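Local coordinates for protein ceramide very long chain fatty acid hydroxylase SCS7 (Saccharomyces cerevisiae, PDB 4ZR1) that hydroxylates the very long chain fatty acids of ceramides, probably at C-2, as a membrane-embedded enzyme of sphingolipid metabolism whose two zinc ions likely form a dimetal centre, at residues C231-F234 with L235-K239; K249-L252 with E253-K257. All coordinates share one frame; numbering follows the deposited sequence.

Interaction 1. Residues C231-F234 with L235-K239. With ZN (zinc ion), chain C; BOG (octyl beta-D-glucopyranoside), chain G; BOG (octyl beta-D-glucopyranoside), chain H.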
ATOM      1  N   CYS A 231       4.211  -8.500   6.035  1.00 64.31           N
ATOM      2  CA  CYS A 231       5.424  -7.719   6.175  1.00 67.88           C
ATOM      3  C   CYS A 231       5.065  -6.233   6.230  1.00 79.33           C
ATOM      4  O   CYS A 231       5.420  -5.533   7.185  1.00 76.79           O
ATOM      5  CB  CYS A 231       6.395  -7.993   5.029  1.00 60.43           C
ATOM      6  SG  CYS A 231       7.973  -7.118   5.201  1.00 74.87           S
ATOM      7  N   HIS A 232       4.336  -5.772   5.214  1.00 79.78           N
ATOM      8  CA  HIS A 232       3.923  -4.375   5.124  1.00 72.01           C
ATOM      9  C   HIS A 232       3.281  -3.885   6.413  1.00 66.30           C
ATOM     10  O   HIS A 232       3.635  -2.826   6.919  1.00 70.19           O
ATOM     11  CB  HIS A 232       2.955  -4.175   3.970  1.00 76.86           C
ATOM     12  CG  HIS A 232       2.604  -2.746   3.735  1.00 66.79           C
ATOM     13  ND1 HIS A 232       1.506  -2.357   3.006  1.00 78.79           N
ATOM     14  CD2 HIS A 232       3.218  -1.606   4.136  1.00 73.83           C
ATOM     15  CE1 HIS A 232       1.450  -1.036   2.971  1.00 78.80           C
ATOM     16  NE2 HIS A 232       2.474  -0.557   3.652  1.00 72.16           N
ATOM     17  N   PHE A 233       2.352  -4.670   6.952  1.00 62.92           N
ATOM     18  CA  PHE A 233       1.733  -4.338   8.226  1.00 60.51           C
ATOM     19  C   PHE A 233       2.760  -4.134   9.339  1.00 66.52           C
ATOM     20  O   PHE A 233       2.757  -3.103  10.017  1.00 76.73           O
ATOM     21  CB  PHE A 233       0.734  -5.417   8.655  1.00 58.45           C
ATOM     22  CG  PHE A 233      -0.088  -5.024   9.849  1.00 69.26           C
ATOM     23  CD1 PHE A 233      -1.236  -4.250   9.692  1.00 63.20           C
ATOM     24  CD2 PHE A 233       0.302  -5.388  11.134  1.00 76.65           C
ATOM     25  CE1 PHE A 233      -1.990  -3.869  10.794  1.00 60.34           C
ATOM     26  CE2 PHE A 233      -0.456  -5.008  12.252  1.00 73.95           C
ATOM     27  CZ  PHE A 233      -1.595  -4.249  12.080  1.00 67.08           C
ATOM     28  N   PHE A 234       3.647  -5.103   9.526  1.00 67.42           N
ATOM     29  CA  PHE A 234       4.472  -5.103  10.726  1.00 74.12           C
ATOM     30  C   PHE A 234       5.633  -4.129  10.596  1.00 76.69           C
ATOM     31  O   PHE A 234       6.261  -3.761  11.587  1.00 83.42           O
ATOM     32  CB  PHE A 234       4.938  -6.526  11.052  1.00 77.74           C
ATOM     33  CG  PHE A 234       3.816  -7.417  11.523  1.00 85.20           C
ATOM     34  CD1 PHE A 234       3.134  -7.125  12.701  1.00 93.66           C
ATOM     35  CD2 PHE A 234       3.417  -8.515  10.781  1.00 81.27           C
ATOM     36  CE1 PHE A 234       2.082  -7.919  13.132  1.00 90.12           C
ATOM     37  CE2 PHE A 234       2.367  -9.315  11.206  1.00 81.91           C
ATOM     38  CZ  PHE A 234       1.701  -9.019  12.381  1.00 88.74           C
ATOM     39  N   LEU A 235       5.874  -3.666   9.378  1.00 74.06           N
ATOM     40  CA  LEU A 235       6.792  -2.559   9.171  1.00 70.19           C
ATOM     41  C   LEU A 235       6.271  -1.273   9.823  1.00 74.79           C
ATOM     42  O   LEU A 235       7.051  -0.467  10.320  1.00 80.39           O
ATOM     43  CB  LEU A 235       7.025  -2.329   7.682  1.00 67.13           C
ATOM     44  CG  LEU A 235       7.868  -3.345   6.922  1.00 69.14           C
ATOM     45  CD1 LEU A 235       8.143  -2.795   5.532  1.00 68.87           C
ATOM     46  CD2 LEU A 235       9.172  -3.630   7.661  1.00 66.43           C
ATOM     47  N   HIS A 236       4.955  -1.080   9.817  1.00 72.18           N
ATOM     48  CA  HIS A 236       4.354   0.115  10.412  1.00 69.51           C
ATOM     49  C   HIS A 236       4.071  -0.044  11.901  1.00 75.85           C
ATOM     50  O   HIS A 236       4.300   0.877  12.689  1.00 76.90           O
ATOM     51  CB  HIS A 236       3.039   0.475   9.707  1.00 65.86           C
ATOM     52  CG  HIS A 236       3.226   1.106   8.367  1.00 62.82           C
ATOM     53  ND1 HIS A 236       3.501   2.445   8.211  1.00 70.90           N
ATOM     54  CD2 HIS A 236       3.178   0.579   7.120  1.00 63.66           C
ATOM     55  CE1 HIS A 236       3.622   2.717   6.924  1.00 70.79           C
ATOM     56  NE2 HIS A 236       3.428   1.604   6.241  1.00 61.52           N
ATOM     57  N   HIS A 237       3.567  -1.213  12.278  1.00 75.41           N
ATOM     58  CA  HIS A 237       2.989  -1.393  13.599  1.00 82.67           C
ATOM     59  C   HIS A 237       3.756  -2.342  14.524  1.00 90.89           C
ATOM     60  O   HIS A 237       3.153  -3.079  15.306  1.00 88.71           O
ATOM     61  CB  HIS A 237       1.544  -1.866  13.441  1.00 70.09           C
ATOM     62  CG  HIS A 237       0.647  -0.837  12.830  1.00 71.05           C
ATOM     63  ND1 HIS A 237       0.101  -0.971  11.573  1.00 77.39           N
ATOM     64  CD2 HIS A 237       0.225   0.364  13.297  1.00 83.99           C
ATOM     65  CE1 HIS A 237      -0.636   0.091  11.298  1.00 91.75           C
ATOM     66  NE2 HIS A 237      -0.576   0.916  12.329  1.00 91.78           N
ATOM     67  N   SER A 238       5.081  -2.305  14.467  1.00 95.89           N
ATOM     68  CA  SER A 238       5.859  -3.258  15.247  1.00 99.63           C
ATOM     69  C   SER A 238       7.342  -2.932  15.369  1.00101.29           C
ATOM     70  O   SER A 238       7.974  -2.510  14.402  1.00104.95           O
ATOM     71  CB  SER A 238       5.715  -4.653  14.641  1.00 98.31           C
ATOM     72  OG  SER A 238       6.666  -5.533  15.204  1.00100.78           O
ATOM     73  N   LYS A 239       7.891  -3.141  16.564  1.00106.38           N
ATOM     74  CA  LYS A 239       9.339  -3.173  16.732  1.00114.88           C
ATOM     75  C   LYS A 239       9.816  -4.550  16.267  1.00114.52           C
ATOM     76  O   LYS A 239       9.552  -5.572  16.894  1.00126.68           O
ATOM     77  CB  LYS A 239       9.753  -2.874  18.183  1.00119.23           C
ATOM     78  CG  LYS A 239       9.213  -3.823  19.250  1.00122.34           C
ATOM     79  CD  LYS A 239       9.988  -3.679  20.551  1.00128.03           C
ATOM     80  CE  LYS A 239      10.771  -4.949  20.863  1.00130.46           C
ATOM     81  NZ  LYS A 239      11.736  -4.768  21.985  1.00130.39           N
TER
HETATM   82 ZN    ZN C 401       3.228   1.558   4.161  1.00 81.14          ZN
HETATM   83  C1  BOG G 405       6.435  -9.375  16.152  1.00148.48           C
HETATM   84  O1  BOG G 405       6.167  -9.216  14.779  1.00136.50           O
HETATM   85  C2  BOG G 405       6.401  -8.018  16.814  1.00154.34           C
HETATM   86  O2  BOG G 405       7.424  -7.226  16.265  1.00156.60           O
HETATM   87  C3  BOG G 405       6.630  -8.142  18.302  1.00158.43           C
HETATM   88  O3  BOG G 405       6.363  -6.901  18.913  1.00158.19           O
HETATM   89  C4  BOG G 405       5.732  -9.212  18.881  1.00160.25           C
HETATM   90  O4  BOG G 405       6.136  -9.488  20.202  1.00161.57           O
HETATM   91  C5  BOG G 405       5.866 -10.468  18.051  1.00156.81           C
HETATM   92  O5  BOG G 405       5.451 -10.197  16.735  1.00152.94           O
HETATM   93  C6  BOG G 405       5.028 -11.580  18.644  1.00155.46           C
HETATM   94  O6  BOG G 405       3.877 -11.042  19.256  1.00154.59           O
HETATM   95  C1' BOG G 405       7.229  -9.538  13.911  1.00125.23           C
HETATM   96  C2' BOG G 405       6.649  -9.936  12.571  1.00120.36           C
HETATM   97  C3' BOG G 405       7.747 -10.136  11.550  1.00116.95           C
HETATM   98  C4' BOG G 405       7.294 -11.138  10.510  1.00114.96           C
HETATM   99  C5' BOG G 405       6.220 -10.534   9.634  1.00109.10           C
HETATM  100  C6' BOG G 405       6.567 -10.804   8.185  1.00106.76           C
HETATM  101  C7' BOG G 405       6.038 -12.157   7.758  1.00 96.29           C
HETATM  102  C8' BOG G 405       6.290 -12.325   6.277  1.00 88.34           C
HETATM  103  C1  BOG H 406       0.694 -10.350  17.297  1.00133.43           C
HETATM  104  O1  BOG H 406       1.701 -11.300  17.034  1.00126.81           O
HETATM  105  C2  BOG H 406       0.180 -10.481  18.717  1.00141.45           C
HETATM  106  O2  BOG H 406      -0.328 -11.780  18.928  1.00145.39           O
HETATM  107  C3  BOG H 406      -0.931  -9.477  18.942  1.00143.81           C
HETATM  108  O3  BOG H 406      -1.282  -9.442  20.306  1.00146.33           O
HETATM  109  C4  BOG H 406      -0.487  -8.099  18.499  1.00140.47           C
HETATM  110  O4  BOG H 406      -1.596  -7.228  18.526  1.00141.30           O
HETATM  111  C5  BOG H 406       0.109  -8.166  17.105  1.00129.98           C
HETATM  112  O5  BOG H 406       1.201  -9.054  17.099  1.00128.61           O
HETATM  113  C6  BOG H 406       0.587  -6.796  16.670  1.00120.07           C
HETATM  114  O6  BOG H 406      -0.379  -6.197  15.839  1.00115.24           O
HETATM  115  C1' BOG H 406       2.316 -11.144  15.774  1.00113.82           C
HETATM  116  C2' BOG H 406       2.186 -12.415  14.960  1.00105.03           C
HETATM  117  C3' BOG H 406       2.950 -12.255  13.659  1.00 96.24           C
HETATM  118  C4' BOG H 406       2.498 -13.287  12.646  1.00 87.34           C
HETATM  119  C5' BOG H 406       2.608 -12.687  11.259  1.00 86.45           C
HETATM  120  C6' BOG H 406       3.010 -13.732  10.241  1.00 88.44           C
HETATM  121  C7' BOG H 406       1.778 -14.354   9.613  1.00 95.44           C
HETATM  122  C8' BOG H 406       2.188 -15.119   8.370  1.00 99.45           C
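H236 and H232, one helical turn apart, reach the same zinc ion through their NE2 atoms. Starting at CB, H236 first lies against F233 O at 3.6 Å. Its CG stands anti to its own carbonyl carbon (chi1 -75°), which swings the imidazole back over the preceding turn. There CD2 brings the ring edge, near its plane, to H232 O at 3.4 Å, and NE2 closes on zinc at 2.1 Å. H232 answers from a different rotamer, CG anti to the backbone N (chi1 -174°), and its NE2 sits 2.3 Å from the metal. The two imidazoles are inclined at 60° to each other; the ion between their nitrogens sets the approach. H177, H251 and H255 complete the site.

On another flank of the helix, H237 is set across F233 at about a right angle. Its ND1 lies over one face of the phenyl ring, near the rim, 3.7 Å from CE1. In the backbone, F233 O accepts both H237 N and H236 N, the former at 3.1 Å in the carbonyl plane, the latter from above it, so that one carbonyl serves two successive amides. F234, meanwhile, turns its ring to the octyl glucoside detergents: CD2 meets C5' of one at 3.6 Å and CE2 meets the tail of the other, while S238 CB borders its edge. This is the end of a transmembrane helix, probably the cytoplasmic one, with the F234 ring toward the detergent tails and histidines toward the metal. Because NE2 of both H232 and H236 is committed to zinc, the metal ties two successive turns together and fixes the rotation of both imidazoles.

Interaction 2. Residues K249-L252 with E253-K257. With ZN (zinc ion), chain C; ZN (zinc ion), chain D.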
ATOM      1  N   LYS A 249      13.085   1.075   8.342  1.00 91.43           N
ATOM      2  CA  LYS A 249      13.523   2.441   8.113  1.00 89.02           C
ATOM      3  C   LYS A 249      13.319   2.802   6.649  1.00 87.48           C
ATOM      4  O   LYS A 249      12.894   3.909   6.324  1.00 86.76           O
ATOM      5  CB  LYS A 249      14.988   2.635   8.517  1.00 84.13           C
ATOM      6  CG  LYS A 249      15.606   3.917   7.947  1.00 93.02           C
ATOM      7  CD  LYS A 249      16.953   4.266   8.572  1.00 98.24           C
ATOM      8  CE  LYS A 249      17.783   5.143   7.638  1.00106.88           C
ATOM      9  NZ  LYS A 249      17.754   4.634   6.234  1.00115.87           N
ATOM     10  N   TYR A 250      13.602   1.846   5.776  1.00 85.63           N
ATOM     11  CA  TYR A 250      13.526   2.054   4.335  1.00 85.96           C
ATOM     12  C   TYR A 250      12.102   2.341   3.878  1.00 89.18           C
ATOM     13  O   TYR A 250      11.844   3.299   3.146  1.00 90.85           O
ATOM     14  CB  TYR A 250      14.073   0.826   3.608  1.00 79.04           C
ATOM     15  CG  TYR A 250      14.153   0.976   2.113  1.00 70.55           C
ATOM     16  CD1 TYR A 250      15.221   1.630   1.521  1.00 65.57           C
ATOM     17  CD2 TYR A 250      13.167   0.446   1.291  1.00 72.97           C
ATOM     18  CE1 TYR A 250      15.309   1.756   0.151  1.00 75.24           C
ATOM     19  CE2 TYR A 250      13.238   0.572  -0.083  1.00 74.98           C
ATOM     20  CZ  TYR A 250      14.312   1.229  -0.650  1.00 78.91           C
ATOM     21  OH  TYR A 250      14.387   1.354  -2.021  1.00 78.39           O
ATOM     22  N   HIS A 251      11.172   1.507   4.315  1.00 88.04           N
ATOM     23  CA  HIS A 251       9.794   1.672   3.893  1.00 78.06           C
ATOM     24  C   HIS A 251       9.159   2.923   4.499  1.00 86.16           C
ATOM     25  O   HIS A 251       8.407   3.635   3.833  1.00 89.38           O
ATOM     26  CB  HIS A 251       8.964   0.452   4.264  1.00 67.32           C
ATOM     27  CG  HIS A 251       7.513   0.621   3.957  1.00 70.15           C
ATOM     28  ND1 HIS A 251       7.036   0.719   2.670  1.00 66.83           N
ATOM     29  CD2 HIS A 251       6.442   0.768   4.768  1.00 72.27           C
ATOM     30  CE1 HIS A 251       5.729   0.894   2.700  1.00 72.30           C
ATOM     31  NE2 HIS A 251       5.343   0.925   3.961  1.00 81.00           N
ATOM     32  N   LEU A 252       9.456   3.179   5.766  1.00 83.45           N
ATOM     33  CA  LEU A 252       8.930   4.354   6.441  1.00 75.69           C
ATOM     34  C   LEU A 252       9.407   5.636   5.770  1.00 86.23           C
ATOM     35  O   LEU A 252       8.705   6.649   5.788  1.00 89.32           O
ATOM     36  CB  LEU A 252       9.333   4.343   7.914  1.00 76.90           C
ATOM     37  CG  LEU A 252       8.250   3.946   8.920  1.00 73.69           C
ATOM     38  CD1 LEU A 252       7.399   2.810   8.420  1.00 68.89           C
ATOM     39  CD2 LEU A 252       8.885   3.559  10.232  1.00 67.14           C
ATOM     40  N   GLU A 253      10.594   5.601   5.168  1.00 87.43           N
ATOM     41  CA  GLU A 253      11.081   6.777   4.454  1.00 90.88           C
ATOM     42  C   GLU A 253      10.306   6.970   3.155  1.00 91.80           C
ATOM     43  O   GLU A 253      10.201   8.086   2.645  1.00 92.47           O
ATOM     44  CB  GLU A 253      12.578   6.676   4.173  1.00 89.75           C
ATOM     45  CG  GLU A 253      13.447   6.934   5.384  1.00 96.91           C
ATOM     46  CD  GLU A 253      14.920   6.917   5.045  1.00110.04           C
ATOM     47  OE1 GLU A 253      15.259   6.794   3.845  1.00108.83           O
ATOM     48  OE2 GLU A 253      15.738   7.024   5.982  1.00120.25           O
ATOM     49  N   HIS A 254       9.762   5.882   2.620  1.00 83.25           N
ATOM     50  CA  HIS A 254       8.887   5.984   1.462  1.00 73.29           C
ATOM     51  C   HIS A 254       7.637   6.789   1.826  1.00 80.68           C
ATOM     52  O   HIS A 254       7.041   7.470   0.995  1.00 75.06           O
ATOM     53  CB  HIS A 254       8.498   4.597   0.954  1.00 67.78           C
ATOM     54  CG  HIS A 254       7.354   4.613  -0.007  1.00 75.92           C
ATOM     55  ND1 HIS A 254       7.519   4.837  -1.357  1.00 83.01           N
ATOM     56  CD2 HIS A 254       6.023   4.459   0.191  1.00 79.98           C
ATOM     57  CE1 HIS A 254       6.339   4.811  -1.951  1.00 86.55           C
ATOM     58  NE2 HIS A 254       5.415   4.583  -1.033  1.00 85.89           N
ATOM     59  N   HIS A 255       7.256   6.695   3.090  1.00 85.52           N
ATOM     60  CA  HIS A 255       6.112   7.409   3.621  1.00 68.14           C
ATOM     61  C   HIS A 255       6.458   8.848   4.034  1.00 77.47           C
ATOM     62  O   HIS A 255       5.802   9.795   3.613  1.00 79.15           O
ATOM     63  CB  HIS A 255       5.542   6.644   4.819  1.00 67.01           C
ATOM     64  CG  HIS A 255       4.691   5.472   4.439  1.00 72.48           C
ATOM     65  ND1 HIS A 255       3.408   5.609   3.957  1.00 74.60           N
ATOM     66  CD2 HIS A 255       4.939   4.142   4.474  1.00 77.98           C
ATOM     67  CE1 HIS A 255       2.904   4.415   3.703  1.00 69.47           C
ATOM     68  NE2 HIS A 255       3.812   3.507   4.009  1.00 69.91           N
ATOM     69  N   TYR A 256       7.491   9.009   4.853  1.00 89.99           N
ATOM     70  CA  TYR A 256       7.747  10.292   5.496  1.00 87.90           C
ATOM     71  C   TYR A 256       8.955  11.054   4.953  1.00 99.10           C
ATOM     72  O   TYR A 256       9.483  11.932   5.632  1.00110.71           O
ATOM     73  CB  TYR A 256       7.933  10.086   6.997  1.00 86.67           C
ATOM     74  CG  TYR A 256       6.824   9.311   7.661  1.00 90.15           C
ATOM     75  CD1 TYR A 256       5.664   9.944   8.098  1.00 93.73           C
ATOM     76  CD2 TYR A 256       6.940   7.943   7.860  1.00 84.61           C
ATOM     77  CE1 TYR A 256       4.648   9.227   8.711  1.00 93.72           C
ATOM     78  CE2 TYR A 256       5.940   7.225   8.466  1.00 89.36           C
ATOM     79  CZ  TYR A 256       4.796   7.866   8.891  1.00 92.67           C
ATOM     80  OH  TYR A 256       3.812   7.129   9.496  1.00 93.42           O
ATOM     81  N   LYS A 257       9.392  10.736   3.740  1.00 96.66           N
ATOM     82  CA  LYS A 257      10.534  11.433   3.152  1.00 96.32           C
ATOM     83  C   LYS A 257      10.432  11.558   1.631  1.00 94.74           C
ATOM     84  O   LYS A 257      10.549  12.660   1.079  1.00 91.95           O
ATOM     85  CB  LYS A 257      11.831  10.721   3.529  1.00101.92           C
ATOM     86  CG  LYS A 257      13.084  11.367   2.975  1.00106.12           C
ATOM     87  CD  LYS A 257      14.320  10.692   3.540  1.00105.12           C
ATOM     88  CE  LYS A 257      15.601  11.355   3.067  1.00106.03           C
ATOM     89  NZ  LYS A 257      16.787  10.677   3.666  1.00109.50           N
TER
HETATM   90 ZN    ZN C 401       3.228   1.558   4.161  1.00 81.14          ZN
HETATM   91 ZN    ZN D 402       3.411   3.992  -1.543  1.00 84.51          ZN
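L252 O is approached by two backbone donors of the following turn: Y256 N, 2.8 Å away and in the carbonyl plane, and H255 N, whose bond is weak. The tyrosine ring also comes to this carbonyl, its CD2 bringing an edge near the ring plane to L252 O, and its CE2 packs 4.0 Å from L252 CG, the two side chains running side by side.

A turn earlier, K249 and E253 form a salt bridge, NZ 3.1 Å from OE2, its hydrogen bond weak. The lysine bends only at its last torsion (chi4 -45°), which turns NZ toward the carboxylate, while the glutamate is extended beyond CG and passes close to K249 O. An alanine in place of E253 would probably leave the K249 ammonium without this partner and free to swing.

The opposite flank belongs to metal. H251 NE2 and H255 NE2 bind one zinc at 2.2 Å and 2.0 Å, and the edge of the H255 imidazole is directed, offset, at the face of H251, with planes at 86°. H254 points elsewhere: its NE2 takes the second zinc at 2.2 Å, and its ND1 is engaged by L261. Its ring runs nearly parallel to that of H251 but slid so far that they barely overlap. Three histidines spaced H-x-x-H-H on one helix thus serve both metals, a histidine box as found in membrane hydroxylases and desaturases with dimetal centres.

How the interactions relate
Both interactions end on the same zinc. Residues 231-239 give it H232 and H236 from helix 211-236, residues 249-257 give it H251 and H255 from helix 242-256, which follows in the chain, and H177 supplies the fifth ligand. Their centres lie about 12 Å apart, yet around the ion H236 NE2 comes within 3.0 Å of H255 NE2, and H232 NE2 within 3.2 Å of H251 NE2. Beside the metal the helices also pack directly, L235 CD1 lying 3.6 Å from H251 CB. Interaction 2 alone extends to the second zinc, through H254, consistent with the proposed catalytic dimetal centre.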